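Local coordinates for 70 kDa protein (Xanthomonas sp., PDB 4B2N) that cleaves rubber (poly-cis-1,4-isoprene) oxidatively and processively as a dioxygenase that carries two covalently bound c-type hemes, at residues S248-G253 with L596-D601; P281-T286 with P430-L435; R434-E439 with N493-P498. All coordinates share one frame; numbering follows the deposited sequence.

Contact 1 (S248-G253 with L596-D601). With HEC (heme c), chain C.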
loop_
_atom_site.group_PDB
_atom_site.type_symbol
_atom_site.label_atom_id
_atom_site.label_comp_id
_atom_site.label_asym_id
_atom_site.label_seq_id
_atom_site.Cartn_x
_atom_site.Cartn_y
_atom_site.Cartn_z
ATOM N N SER A 248 -0.131 -9.398 -2.310
ATOM C CA SER A 248 -0.933 -8.334 -2.939
ATOM C C SER A 248 -2.384 -8.615 -2.609
ATOM O O SER A 248 -2.726 -9.766 -2.218
ATOM C CB SER A 248 -0.656 -8.260 -4.461
ATOM O OG SER A 248 -1.025 -9.502 -5.066
ATOM N N SER A 249 -3.246 -7.611 -2.749
ATOM C CA SER A 249 -4.667 -7.834 -2.438
ATOM C C SER A 249 -5.541 -6.852 -3.223
ATOM O O SER A 249 -5.024 -5.885 -3.830
ATOM C CB SER A 249 -4.912 -7.622 -0.928
ATOM O OG SER A 249 -4.857 -6.237 -0.562
ATOM N N ASP A 250 -6.860 -6.997 -3.058
ATOM C CA ASP A 250 -7.806 -6.039 -3.647
ATOM C C ASP A 250 -8.077 -4.860 -2.685
ATOM O O ASP A 250 -9.180 -4.298 -2.691
ATOM C CB ASP A 250 -9.100 -6.726 -4.072
ATOM C CG ASP A 250 -9.842 -7.306 -2.914
ATOM O OD1 ASP A 250 -9.403 -7.028 -1.783
ATOM O OD2 ASP A 250 -10.895 -7.999 -3.083
ATOM N N ALA A 251 -7.074 -4.500 -1.871
ATOM C CA ALA A 251 -7.248 -3.418 -0.877
ATOM C C ALA A 251 -7.840 -2.178 -1.597
ATOM O O ALA A 251 -8.813 -1.568 -1.132
ATOM C CB ALA A 251 -5.904 -3.088 -0.133
ATOM N N ILE A 252 -7.203 -1.746 -2.690
ATOM C CA ILE A 252 -7.641 -0.539 -3.353
ATOM C C ILE A 252 -9.096 -0.588 -3.911
ATOM O O ILE A 252 -9.697 0.472 -4.084
ATOM C CB ILE A 252 -6.623 -0.134 -4.482
ATOM C CG1 ILE A 252 -6.700 1.359 -4.808
ATOM C CG2 ILE A 252 -6.850 -0.948 -5.712
ATOM C CD1 ILE A 252 -6.436 2.229 -3.606
ATOM N N GLY A 253 -9.650 -1.822 -4.064
ATOM C CA GLY A 253 -11.075 -2.067 -4.470
ATOM C C GLY A 253 -11.980 -1.371 -3.478
ATOM O O GLY A 253 -13.143 -1.052 -3.796
ATOM N N LEU A 596 -11.371 -16.018 -7.976
ATOM C CA LEU A 596 -12.405 -15.172 -8.537
ATOM C C LEU A 596 -13.170 -14.385 -7.489
ATOM O O LEU A 596 -13.788 -13.433 -7.822
ATOM C CB LEU A 596 -13.383 -15.992 -9.363
ATOM C CG LEU A 596 -12.756 -16.707 -10.561
ATOM C CD1 LEU A 596 -13.825 -17.591 -11.184
ATOM C CD2 LEU A 596 -12.191 -15.730 -11.602
ATOM N N TYR A 597 -13.132 -14.780 -6.221
ATOM C CA TYR A 597 -14.000 -14.103 -5.264
ATOM C C TYR A 597 -13.631 -12.643 -4.968
ATOM O O TYR A 597 -12.461 -12.317 -4.777
ATOM C CB TYR A 597 -14.060 -14.865 -3.965
ATOM C CG TYR A 597 -15.138 -14.381 -3.024
ATOM C CD1 TYR A 597 -16.505 -14.651 -3.287
ATOM C CD2 TYR A 597 -14.806 -13.645 -1.862
ATOM C CE1 TYR A 597 -17.495 -14.222 -2.462
ATOM C CE2 TYR A 597 -15.803 -13.196 -1.027
ATOM C CZ TYR A 597 -17.155 -13.487 -1.324
ATOM O OH TYR A 597 -18.109 -13.077 -0.453
ATOM N N SER A 598 -14.663 -11.791 -4.843
ATOM C CA SER A 598 -14.470 -10.402 -4.440
ATOM C C SER A 598 -15.371 -10.177 -3.267
ATOM O O SER A 598 -16.608 -10.122 -3.427
ATOM C CB SER A 598 -14.919 -9.474 -5.518
ATOM O OG SER A 598 -14.916 -8.127 -5.035
ATOM N N MET A 599 -14.774 -10.017 -2.090
ATOM C CA MET A 599 -15.567 -9.679 -0.901
ATOM C C MET A 599 -16.273 -8.330 -1.128
ATOM O O MET A 599 -17.408 -8.165 -0.773
ATOM C CB MET A 599 -14.652 -9.658 0.289
ATOM C CG MET A 599 -15.361 -9.381 1.562
ATOM S SD MET A 599 -16.165 -10.834 2.193
ATOM C CE MET A 599 -14.744 -11.642 2.839
ATOM N N TRP A 600 -15.560 -7.332 -1.676
ATOM C CA TRP A 600 -16.173 -6.007 -1.869
ATOM C C TRP A 600 -17.432 -6.077 -2.713
ATOM O O TRP A 600 -18.467 -5.511 -2.290
ATOM C CB TRP A 600 -15.245 -5.000 -2.546
ATOM C CG TRP A 600 -13.876 -4.803 -1.899
ATOM C CD1 TRP A 600 -12.650 -4.881 -2.550
ATOM C CD2 TRP A 600 -13.570 -4.400 -0.527
ATOM N NE1 TRP A 600 -11.618 -4.616 -1.679
ATOM C CE2 TRP A 600 -12.115 -4.294 -0.440
ATOM C CE3 TRP A 600 -14.320 -4.146 0.615
ATOM C CZ2 TRP A 600 -11.470 -3.984 0.747
ATOM C CZ3 TRP A 600 -13.653 -3.744 1.783
ATOM C CH2 TRP A 600 -12.271 -3.707 1.869
ATOM N N ASP A 601 -17.353 -6.785 -3.867
ATOM C CA ASP A 601 -18.539 -6.995 -4.722
ATOM C C ASP A 601 -19.736 -7.569 -3.984
ATOM O O ASP A 601 -20.861 -7.114 -4.186
ATOM C CB ASP A 601 -18.245 -7.869 -5.921
ATOM C CG ASP A 601 -17.290 -7.194 -6.894
ATOM O OD1 ASP A 601 -17.065 -5.972 -6.818
ATOM O OD2 ASP A 601 -16.779 -7.906 -7.753
HETATM FE FE HEC C . -2.621 0.799 2.856
HETATM C CHA HEC C . -1.652 2.463 -0.055
HETATM C CHB HEC C . -1.891 3.670 4.749
HETATM C CHC HEC C . -4.227 -0.521 5.700
HETATM C CHD HEC C . -2.764 -2.139 1.223
HETATM N NA HEC C . -1.989 2.602 2.484
HETATM C C1A HEC C . -1.468 3.087 1.246
HETATM C C2A HEC C . -0.776 4.360 1.370
HETATM C C3A HEC C . -0.832 4.749 2.740
HETATM C C4A HEC C . -1.552 3.646 3.388
HETATM C CMA HEC C . -0.203 5.972 3.376
HETATM C CAA HEC C . -0.081 5.203 0.269
HETATM C CBA HEC C . 1.286 4.556 0.039
HETATM C CGA HEC C . 2.022 5.158 -1.143
HETATM O O1A HEC C . 1.441 5.377 -2.262
HETATM O O2A HEC C . 3.228 5.328 -0.940
HETATM N NB HEC C . -3.054 1.491 4.732
HETATM C C1B HEC C . -2.621 2.590 5.361
HETATM C C2B HEC C . -3.052 2.748 6.742
HETATM C C3B HEC C . -3.743 1.546 7.010
HETATM C C4B HEC C . -3.636 0.811 5.756
HETATM C CMB HEC C . -2.743 3.953 7.536
HETATM C CAB HEC C . -4.486 1.115 8.247
HETATM C CBB HEC C . -5.603 1.926 8.585
HETATM N NC HEC C . -3.352 -0.944 3.451
HETATM C C1C HEC C . -4.006 -1.404 4.580
HETATM C C2C HEC C . -4.321 -2.855 4.535
HETATM C C3C HEC C . -3.900 -3.287 3.184
HETATM C C4C HEC C . -3.329 -2.096 2.560
HETATM C CMC HEC C . -5.021 -3.606 5.662
HETATM C CAC HEC C . -4.018 -4.638 2.549
HETATM C CBC HEC C . -5.200 -5.354 2.758
HETATM N ND HEC C . -2.284 0.285 0.914
HETATM C C1D HEC C . -2.400 -0.956 0.444
HETATM C C2D HEC C . -2.086 -1.078 -0.942
HETATM C C3D HEC C . -1.776 0.268 -1.310
HETATM C C4D HEC C . -1.952 1.042 -0.087
HETATM C CMD HEC C . -2.059 -2.258 -1.845
HETATM C CAD HEC C . -1.498 0.708 -2.705
HETATM C CBD HEC C . -2.979 0.783 -3.246
HETATM C CGD HEC C . -2.958 1.105 -4.722
HETATM O O1D HEC C . -3.163 0.206 -5.576
HETATM O O2D HEC C . -2.626 2.299 -5.029
HETATM O O HOH W 1 -12.489 -7.193 -5.426
HETATM O O HOH W 2 -10.467 -9.783 -5.201
#

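Contact 2 (P281-T286 with P430-L435). With HEC (heme c), chain C.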
loop_
_atom_site.group_PDB
_atom_site.type_symbol
_atom_site.label_atom_id
_atom_site.label_comp_id
_atom_site.label_asym_id
_atom_site.label_seq_id
_atom_site.Cartn_x
_atom_site.Cartn_y
_atom_site.Cartn_z
ATOM N N PRO A 281 -14.238 -1.778 -13.988
ATOM C CA PRO A 281 -13.487 -3.037 -14.046
ATOM C C PRO A 281 -12.659 -3.244 -12.735
ATOM O O PRO A 281 -12.249 -2.260 -12.104
ATOM C CB PRO A 281 -12.612 -2.835 -15.318
ATOM C CG PRO A 281 -12.287 -1.368 -15.207
ATOM C CD PRO A 281 -13.598 -0.707 -14.774
ATOM N N HIS A 282 -12.503 -4.490 -12.293
ATOM C CA HIS A 282 -11.655 -4.822 -11.142
ATOM C C HIS A 282 -10.243 -4.288 -11.369
ATOM O O HIS A 282 -9.660 -4.443 -12.476
ATOM C CB HIS A 282 -11.673 -6.332 -10.957
ATOM C CG HIS A 282 -11.088 -6.819 -9.629
ATOM N ND1 HIS A 282 -9.767 -6.684 -9.310
ATOM C CD2 HIS A 282 -11.677 -7.522 -8.551
ATOM C CE1 HIS A 282 -9.530 -7.224 -8.086
ATOM N NE2 HIS A 282 -10.694 -7.750 -7.623
ATOM N N ALA A 283 -9.676 -3.628 -10.354
ATOM C CA ALA A 283 -8.347 -3.039 -10.509
ATOM C C ALA A 283 -7.142 -4.062 -10.430
ATOM O O ALA A 283 -5.995 -3.687 -10.673
ATOM C CB ALA A 283 -8.172 -1.874 -9.541
ATOM N N GLY A 284 -7.431 -5.336 -10.170
ATOM C CA GLY A 284 -6.398 -6.335 -9.956
ATOM C C GLY A 284 -5.912 -6.319 -8.497
ATOM O O GLY A 284 -6.413 -5.572 -7.654
ATOM N N MET A 285 -4.852 -7.062 -8.250
ATOM C CA MET A 285 -4.223 -7.077 -6.967
ATOM C C MET A 285 -3.164 -5.969 -6.991
ATOM O O MET A 285 -2.434 -5.826 -7.945
ATOM C CB MET A 285 -3.566 -8.418 -6.728
ATOM C CG MET A 285 -4.537 -9.592 -6.837
ATOM S SD MET A 285 -5.753 -9.504 -5.492
ATOM C CE MET A 285 -7.239 -9.270 -6.397
ATOM N N THR A 286 -3.061 -5.230 -5.888
ATOM C CA THR A 286 -1.844 -4.460 -5.689
ATOM C C THR A 286 -1.126 -4.781 -4.396
ATOM O O THR A 286 -1.749 -5.277 -3.403
ATOM C CB THR A 286 -1.990 -2.952 -5.895
ATOM O OG1 THR A 286 -2.850 -2.406 -4.906
ATOM C CG2 THR A 286 -2.457 -2.662 -7.376
ATOM N N PRO A 430 -1.780 -3.130 -16.786
ATOM C CA PRO A 430 -2.613 -1.916 -16.755
ATOM C C PRO A 430 -3.900 -2.017 -15.962
ATOM O O PRO A 430 -4.631 -1.043 -15.956
ATOM C CB PRO A 430 -3.010 -1.740 -18.209
ATOM C CG PRO A 430 -3.101 -3.159 -18.710
ATOM C CD PRO A 430 -1.997 -3.928 -18.024
ATOM N N ARG A 431 -4.222 -3.131 -15.300
ATOM C CA ARG A 431 -5.582 -3.233 -14.729
ATOM C C ARG A 431 -5.741 -2.190 -13.632
ATOM O O ARG A 431 -6.828 -1.604 -13.487
ATOM C CB ARG A 431 -5.906 -4.578 -14.071
ATOM C CG ARG A 431 -5.831 -5.801 -14.982
ATOM C CD ARG A 431 -6.760 -5.592 -16.191
ATOM N NE ARG A 431 -6.839 -6.823 -16.980
ATOM C CZ ARG A 431 -7.690 -7.046 -17.981
ATOM N NH1 ARG A 431 -8.577 -6.118 -18.326
ATOM N NH2 ARG A 431 -7.651 -8.230 -18.621
ATOM N N ARG A 432 -4.676 -1.982 -12.845
ATOM C CA ARG A 432 -4.802 -1.104 -11.698
ATOM C C ARG A 432 -5.091 0.357 -12.158
ATOM O O ARG A 432 -5.844 1.070 -11.545
ATOM C CB ARG A 432 -3.481 -1.119 -10.895
ATOM C CG ARG A 432 -3.307 0.034 -9.872
ATOM C CD ARG A 432 -4.464 0.013 -8.835
ATOM N NE ARG A 432 -4.240 1.087 -7.878
ATOM C CZ ARG A 432 -4.533 2.368 -8.120
ATOM N NH1 ARG A 432 -5.198 2.706 -9.242
ATOM N NH2 ARG A 432 -4.241 3.311 -7.218
ATOM N N MET A 433 -4.456 0.808 -13.233
ATOM C CA MET A 433 -4.655 2.184 -13.630
ATOM C C MET A 433 -6.098 2.519 -14.103
ATOM O O MET A 433 -6.452 3.706 -14.229
ATOM C CB MET A 433 -3.578 2.652 -14.628
ATOM C CG MET A 433 -3.835 2.218 -16.038
ATOM S SD MET A 433 -2.793 3.438 -16.799
ATOM C CE MET A 433 -3.860 4.872 -16.909
ATOM N N ARG A 434 -6.945 1.513 -14.261
ATOM C CA ARG A 434 -8.368 1.721 -14.552
ATOM C C ARG A 434 -9.284 1.902 -13.332
ATOM O O ARG A 434 -10.489 2.151 -13.467
ATOM C CB ARG A 434 -8.905 0.540 -15.394
ATOM C CG ARG A 434 -7.875 -0.043 -16.375
ATOM C CD ARG A 434 -7.790 0.760 -17.646
ATOM N NE ARG A 434 -6.814 0.313 -18.666
ATOM C CZ ARG A 434 -6.726 -0.899 -19.231
ATOM N NH1 ARG A 434 -7.477 -1.924 -18.836
ATOM N NH2 ARG A 434 -5.808 -1.105 -20.176
ATOM N N LEU A 435 -8.744 1.736 -12.138
ATOM C CA LEU A 435 -9.573 1.861 -10.963
ATOM C C LEU A 435 -10.489 3.112 -10.994
ATOM O O LEU A 435 -11.708 3.001 -10.791
ATOM C CB LEU A 435 -8.710 1.860 -9.700
ATOM C CG LEU A 435 -9.420 2.224 -8.394
ATOM C CD1 LEU A 435 -10.138 1.035 -7.799
ATOM C CD2 LEU A 435 -8.403 2.821 -7.436
HETATM FE FE HEC C . -2.621 0.799 2.856
HETATM C CHA HEC C . -1.652 2.463 -0.055
HETATM C CHB HEC C . -1.891 3.670 4.749
HETATM C CHC HEC C . -4.227 -0.521 5.700
HETATM C CHD HEC C . -2.764 -2.139 1.223
HETATM N NA HEC C . -1.989 2.602 2.484
HETATM C C1A HEC C . -1.468 3.087 1.246
HETATM C C2A HEC C . -0.776 4.360 1.370
HETATM C C3A HEC C . -0.832 4.749 2.740
HETATM C C4A HEC C . -1.552 3.646 3.388
HETATM C CMA HEC C . -0.203 5.972 3.376
HETATM C CAA HEC C . -0.081 5.203 0.269
HETATM C CBA HEC C . 1.286 4.556 0.039
HETATM C CGA HEC C . 2.022 5.158 -1.143
HETATM O O1A HEC C . 1.441 5.377 -2.262
HETATM O O2A HEC C . 3.228 5.328 -0.940
HETATM N NB HEC C . -3.054 1.491 4.732
HETATM C C1B HEC C . -2.621 2.590 5.361
HETATM C C2B HEC C . -3.052 2.748 6.742
HETATM C C3B HEC C . -3.743 1.546 7.010
HETATM C C4B HEC C . -3.636 0.811 5.756
HETATM C CMB HEC C . -2.743 3.953 7.536
HETATM C CAB HEC C . -4.486 1.115 8.247
HETATM C CBB HEC C . -5.603 1.926 8.585
HETATM N NC HEC C . -3.352 -0.944 3.451
HETATM C C1C HEC C . -4.006 -1.404 4.580
HETATM C C2C HEC C . -4.321 -2.855 4.535
HETATM C C3C HEC C . -3.900 -3.287 3.184
HETATM C C4C HEC C . -3.329 -2.096 2.560
HETATM C CMC HEC C . -5.021 -3.606 5.662
HETATM C CAC HEC C . -4.018 -4.638 2.549
HETATM C CBC HEC C . -5.200 -5.354 2.758
HETATM N ND HEC C . -2.284 0.285 0.914
HETATM C C1D HEC C . -2.400 -0.956 0.444
HETATM C C2D HEC C . -2.086 -1.078 -0.942
HETATM C C3D HEC C . -1.776 0.268 -1.310
HETATM C C4D HEC C . -1.952 1.042 -0.087
HETATM C CMD HEC C . -2.059 -2.258 -1.845
HETATM C CAD HEC C . -1.498 0.708 -2.705
HETATM C CBD HEC C . -2.979 0.783 -3.246
HETATM C CGD HEC C . -2.958 1.105 -4.722
HETATM O O1D HEC C . -3.163 0.206 -5.576
HETATM O O2D HEC C . -2.626 2.299 -5.029
HETATM O O HOH W 3 -9.127 -2.650 -14.649
#

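Contact 3 (R434-E439 with N493-P498)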
loop_
_atom_site.group_PDB
_atom_site.type_symbol
_atom_site.label_atom_id
_atom_site.label_comp_id
_atom_site.label_asym_id
_atom_site.label_seq_id
_atom_site.Cartn_x
_atom_site.Cartn_y
_atom_site.Cartn_z
ATOM N N ARG A 434 -6.945 1.513 -14.261
ATOM C CA ARG A 434 -8.368 1.721 -14.552
ATOM C C ARG A 434 -9.284 1.902 -13.332
ATOM O O ARG A 434 -10.489 2.151 -13.467
ATOM C CB ARG A 434 -8.905 0.540 -15.394
ATOM C CG ARG A 434 -7.875 -0.043 -16.375
ATOM C CD ARG A 434 -7.790 0.760 -17.646
ATOM N NE ARG A 434 -6.814 0.313 -18.666
ATOM C CZ ARG A 434 -6.726 -0.899 -19.231
ATOM N NH1 ARG A 434 -7.477 -1.924 -18.836
ATOM N NH2 ARG A 434 -5.808 -1.105 -20.176
ATOM N N LEU A 435 -8.744 1.736 -12.138
ATOM C CA LEU A 435 -9.573 1.861 -10.963
ATOM C C LEU A 435 -10.489 3.112 -10.994
ATOM O O LEU A 435 -11.708 3.001 -10.791
ATOM C CB LEU A 435 -8.710 1.860 -9.700
ATOM C CG LEU A 435 -9.420 2.224 -8.394
ATOM C CD1 LEU A 435 -10.138 1.035 -7.799
ATOM C CD2 LEU A 435 -8.403 2.821 -7.436
ATOM N N MET A 436 -9.939 4.298 -11.195
ATOM C CA MET A 436 -10.911 5.397 -11.147
ATOM C C MET A 436 -10.909 6.124 -12.504
ATOM O O MET A 436 -11.011 7.344 -12.566
ATOM C CB MET A 436 -10.562 6.320 -9.992
ATOM C CG MET A 436 -10.965 5.740 -8.630
ATOM S SD MET A 436 -12.608 6.194 -8.117
ATOM C CE MET A 436 -12.440 7.909 -7.593
ATOM N N ALA A 437 -10.741 5.345 -13.574
ATOM C CA ALA A 437 -10.730 5.890 -14.901
ATOM C C ALA A 437 -12.043 6.633 -15.286
ATOM O O ALA A 437 -11.989 7.608 -16.052
ATOM C CB ALA A 437 -10.401 4.786 -15.936
ATOM N N ASP A 438 -13.171 6.199 -14.754
ATOM C CA ASP A 438 -14.504 6.758 -15.087
ATOM C C ASP A 438 -14.753 8.111 -14.393
ATOM O O ASP A 438 -14.715 8.187 -13.134
ATOM C CB ASP A 438 -15.570 5.754 -14.640
ATOM C CG ASP A 438 -16.931 6.026 -15.225
ATOM O OD1 ASP A 438 -17.481 7.152 -15.140
ATOM O OD2 ASP A 438 -17.501 5.044 -15.747
ATOM N N GLU A 439 -15.064 9.149 -15.189
ATOM C CA GLU A 439 -15.338 10.492 -14.685
ATOM C C GLU A 439 -16.390 10.461 -13.597
ATOM O O GLU A 439 -16.341 11.273 -12.652
ATOM C CB GLU A 439 -15.772 11.422 -15.841
ATOM C CG GLU A 439 -16.190 12.841 -15.447
ATOM C CD GLU A 439 -14.991 13.740 -15.090
ATOM O OE1 GLU A 439 -13.828 13.289 -15.215
ATOM O OE2 GLU A 439 -15.179 14.908 -14.659
ATOM N N ASN A 493 -8.843 18.088 -2.886
ATOM C CA ASN A 493 -8.168 16.758 -2.835
ATOM C C ASN A 493 -8.757 15.842 -3.872
ATOM O O ASN A 493 -9.321 14.765 -3.605
ATOM C CB ASN A 493 -8.206 16.117 -1.429
ATOM C CG ASN A 493 -7.394 14.827 -1.353
ATOM O OD1 ASN A 493 -6.267 14.730 -1.906
ATOM N ND2 ASN A 493 -7.994 13.783 -0.751
ATOM N N ILE A 494 -8.567 16.279 -5.097
ATOM C CA ILE A 494 -9.147 15.707 -6.293
ATOM C C ILE A 494 -8.477 14.370 -6.582
ATOM O O ILE A 494 -7.235 14.292 -6.569
ATOM C CB ILE A 494 -8.749 16.631 -7.506
ATOM C CG1 ILE A 494 -9.468 17.954 -7.387
ATOM C CG2 ILE A 494 -9.139 15.963 -8.818
ATOM C CD1 ILE A 494 -10.959 17.765 -7.152
ATOM N N TRP A 495 -9.258 13.348 -6.943
ATOM C CA TRP A 495 -8.669 12.108 -7.470
ATOM C C TRP A 495 -8.269 12.365 -8.925
ATOM O O TRP A 495 -9.153 12.445 -9.765
ATOM C CB TRP A 495 -9.703 10.998 -7.445
ATOM C CG TRP A 495 -9.028 9.652 -7.694
ATOM C CD1 TRP A 495 -8.431 9.173 -8.889
ATOM C CD2 TRP A 495 -8.742 8.624 -6.685
ATOM N NE1 TRP A 495 -7.839 7.949 -8.672
ATOM C CE2 TRP A 495 -7.975 7.567 -7.370
ATOM C CE3 TRP A 495 -9.024 8.478 -5.310
ATOM C CZ2 TRP A 495 -7.562 6.435 -6.713
ATOM C CZ3 TRP A 495 -8.562 7.326 -4.647
ATOM C CH2 TRP A 495 -7.882 6.314 -5.339
ATOM N N GLU A 496 -6.984 12.526 -9.234
ATOM C CA GLU A 496 -6.574 12.826 -10.624
ATOM C C GLU A 496 -6.976 11.765 -11.628
ATOM O O GLU A 496 -7.002 10.574 -11.323
ATOM C CB GLU A 496 -5.053 13.013 -10.747
ATOM C CG GLU A 496 -4.609 14.304 -10.092
ATOM C CD GLU A 496 -5.136 15.582 -10.787
ATOM O OE1 GLU A 496 -5.178 15.646 -12.030
ATOM O OE2 GLU A 496 -5.428 16.574 -10.077
ATOM N N GLU A 497 -7.299 12.190 -12.831
ATOM C CA GLU A 497 -7.588 11.210 -13.845
ATOM C C GLU A 497 -6.317 10.320 -14.039
ATOM O O GLU A 497 -5.237 10.846 -14.179
ATOM C CB GLU A 497 -7.948 11.937 -15.134
ATOM C CG GLU A 497 -8.226 10.942 -16.212
ATOM C CD GLU A 497 -8.873 11.561 -17.405
ATOM O OE1 GLU A 497 -8.946 12.803 -17.443
ATOM O OE2 GLU A 497 -9.360 10.769 -18.247
ATOM N N PRO A 498 -6.465 8.974 -14.052
ATOM C CA PRO A 498 -5.218 8.219 -14.199
ATOM C C PRO A 498 -4.551 8.302 -15.546
ATOM O O PRO A 498 -5.243 8.279 -16.547
ATOM C CB PRO A 498 -5.611 6.785 -13.927
ATOM C CG PRO A 498 -7.091 6.698 -13.936
ATOM C CD PRO A 498 -7.632 8.111 -13.845
HETATM O O HOH W 4 -9.877 8.106 -17.588
#

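Contact 1 (S248-G253 with L596-D601)
Trp600 reaches from the first turn of helix 599-607 to the backbone of Asp250, and its indole NE1 donates to Asp250 O at 2.7 Å with an N-H...O angle of 160°. The carbonyl oxygen lies close to the plane of the indole, at its edge, while the donor stands above the carbonyl plane. Gly253 N comes to the same oxygen from the opposite face, closing the type I turn Asp250-Gly253, so that Asp250 O is gripped by two N-H groups. One face of the indole is met by Gly253, whose C sits 3.7 Å from Trp600 CD1 and toward the rim of the ring; the lack of a side chain there lets the backbone lie directly on the indole. The Asp250 carboxylate lies beside NE1 and CD1 of the indole, its plane 36° from that of the ring. Asp250 OD2 accepts at 2.9 Å from a water that also binds Ser598 OG. A second water donates to OD2 and lies near Tyr597 O, but it may not serve both at once; OD1 accepts from Trp242 N. Ser598 is the N-cap of the helix, its OG accepting from Asp601 N at 3.0 Å. Behind the turn, Ser249 OG takes the N-H of Ala251 in an ST turn, and Ala251 CB packs 3.5 Å from the heme meso carbon CHD. Leu254 and Leu257 of helix 253-261 and Phe317 of helix 312-319 also pack on Trp600. The doubly held carbonyl and the carboxylate bridged by water to Ser598 together tie a turn that lines the heme pocket to the start of a helix far along the chain.

Contact 2 (P281-T286 with P430-L435)
Ala283 packs tightly against the helically wound but not regularly bonded backbone at Arg432: its O lies 3.0 Å from Arg432 CA in a CA-H...O contact, and its CB rests 3.8 Å from Leu435 CB. On the heme side of this core, Thr286 and Arg432 cross obliquely, with Thr286 CG2 3.6 Å from Arg432 CD and near the plane of the guanidinium at its edge. Both residues grip one heme propionate. Arg432 NE donates to O1D at 2.7 Å in a nearly straight bond (171°), NH2 donates to O2D at 2.9 Å, and Thr286 OG1 adds a second donor to O1D. The bend at chi2 (59°) turns Arg432 CD back toward the propionate; Leu435 CD2 lies over one guanidinium face, toward its rim, and NH1 is bridged to Asp303.

The outer side is looser. There Pro281 CG meets only the CB of Arg434, whose guanidinium leads away, and a water bridges the backbone by donating to His282 O and to Arg431 O (2.8 Å). Arg432 probably offsets the propionate's negative charge, while the Thr286 hydroxyl is a neutral donor; together the three bonds fix the carboxylate's orientation.

Contact 3 (R434-E439 with N493-P498)
Met436 crosses the indole of Trp495 at about a right angle and lies over one face of it. CB stands above the five-membered ring, 3.8 Å from its centroid and 26° off the normal, in a CH-pi contact whose nearest ring atom is NE1 at 3.4 Å. CG, set anti to the carbonyl carbon, passes 3.7 Å from Trp495 CE2; the bends at chi2 (-90°) and chi3 (-76°) then place SD and bring CE back to 3.8 Å from Trp495 CG. SD stands farther off, 4.8 Å from the centroid, in an oblique Met-aromatic contact. Leu435 also crosses Trp495 at about a right angle, touching Trp495 CZ2 with its CD2 at 3.8 Å. Beside Met436, the ring of Pro498 packs on the type I turn Arg434-Ala437, its CG 3.9 Å from Ala437 CA. A water donating to Ala437 O and Glu497 OE2 joins the two loops on the exposed side. Met436 O and Ala437 O both accept from Arg442, one turn into the helix that Asp438 N-caps. The contact thus pairs the loop leading into helix 439-446 with the loop running to strand 500-502. Trp445 of helix 439-446 meets Trp495 edge-to-face, Ile255 of helix 253-261 packs on both Met436 and Trp495, and Leu306 of strand 306-307 touches the indole as well.

Contacts 1 and 2 both touch the same heme c, and their centres lie about 10 Å apart. They are joined directly by a probable backbone hydrogen bond from Ser249 N to Thr286 O, 2.8 Å long, which runs beside the heme pocket. Contact 3 lies farther out, its centre about 12 Å from that of contact 2 and about 18 Å from that of contact 1, and it shares Arg434 and Leu435 with contact 2. Leu435 connects all three, because its CD2 packs 3.5 Å from Ile252 CG1. Along the chain, contacts 2 and 3 are nested within the long loop closed by contact 1; contacts 1 and 2 bring distant segments to this heme, and contact 3 adjoins them through Leu435.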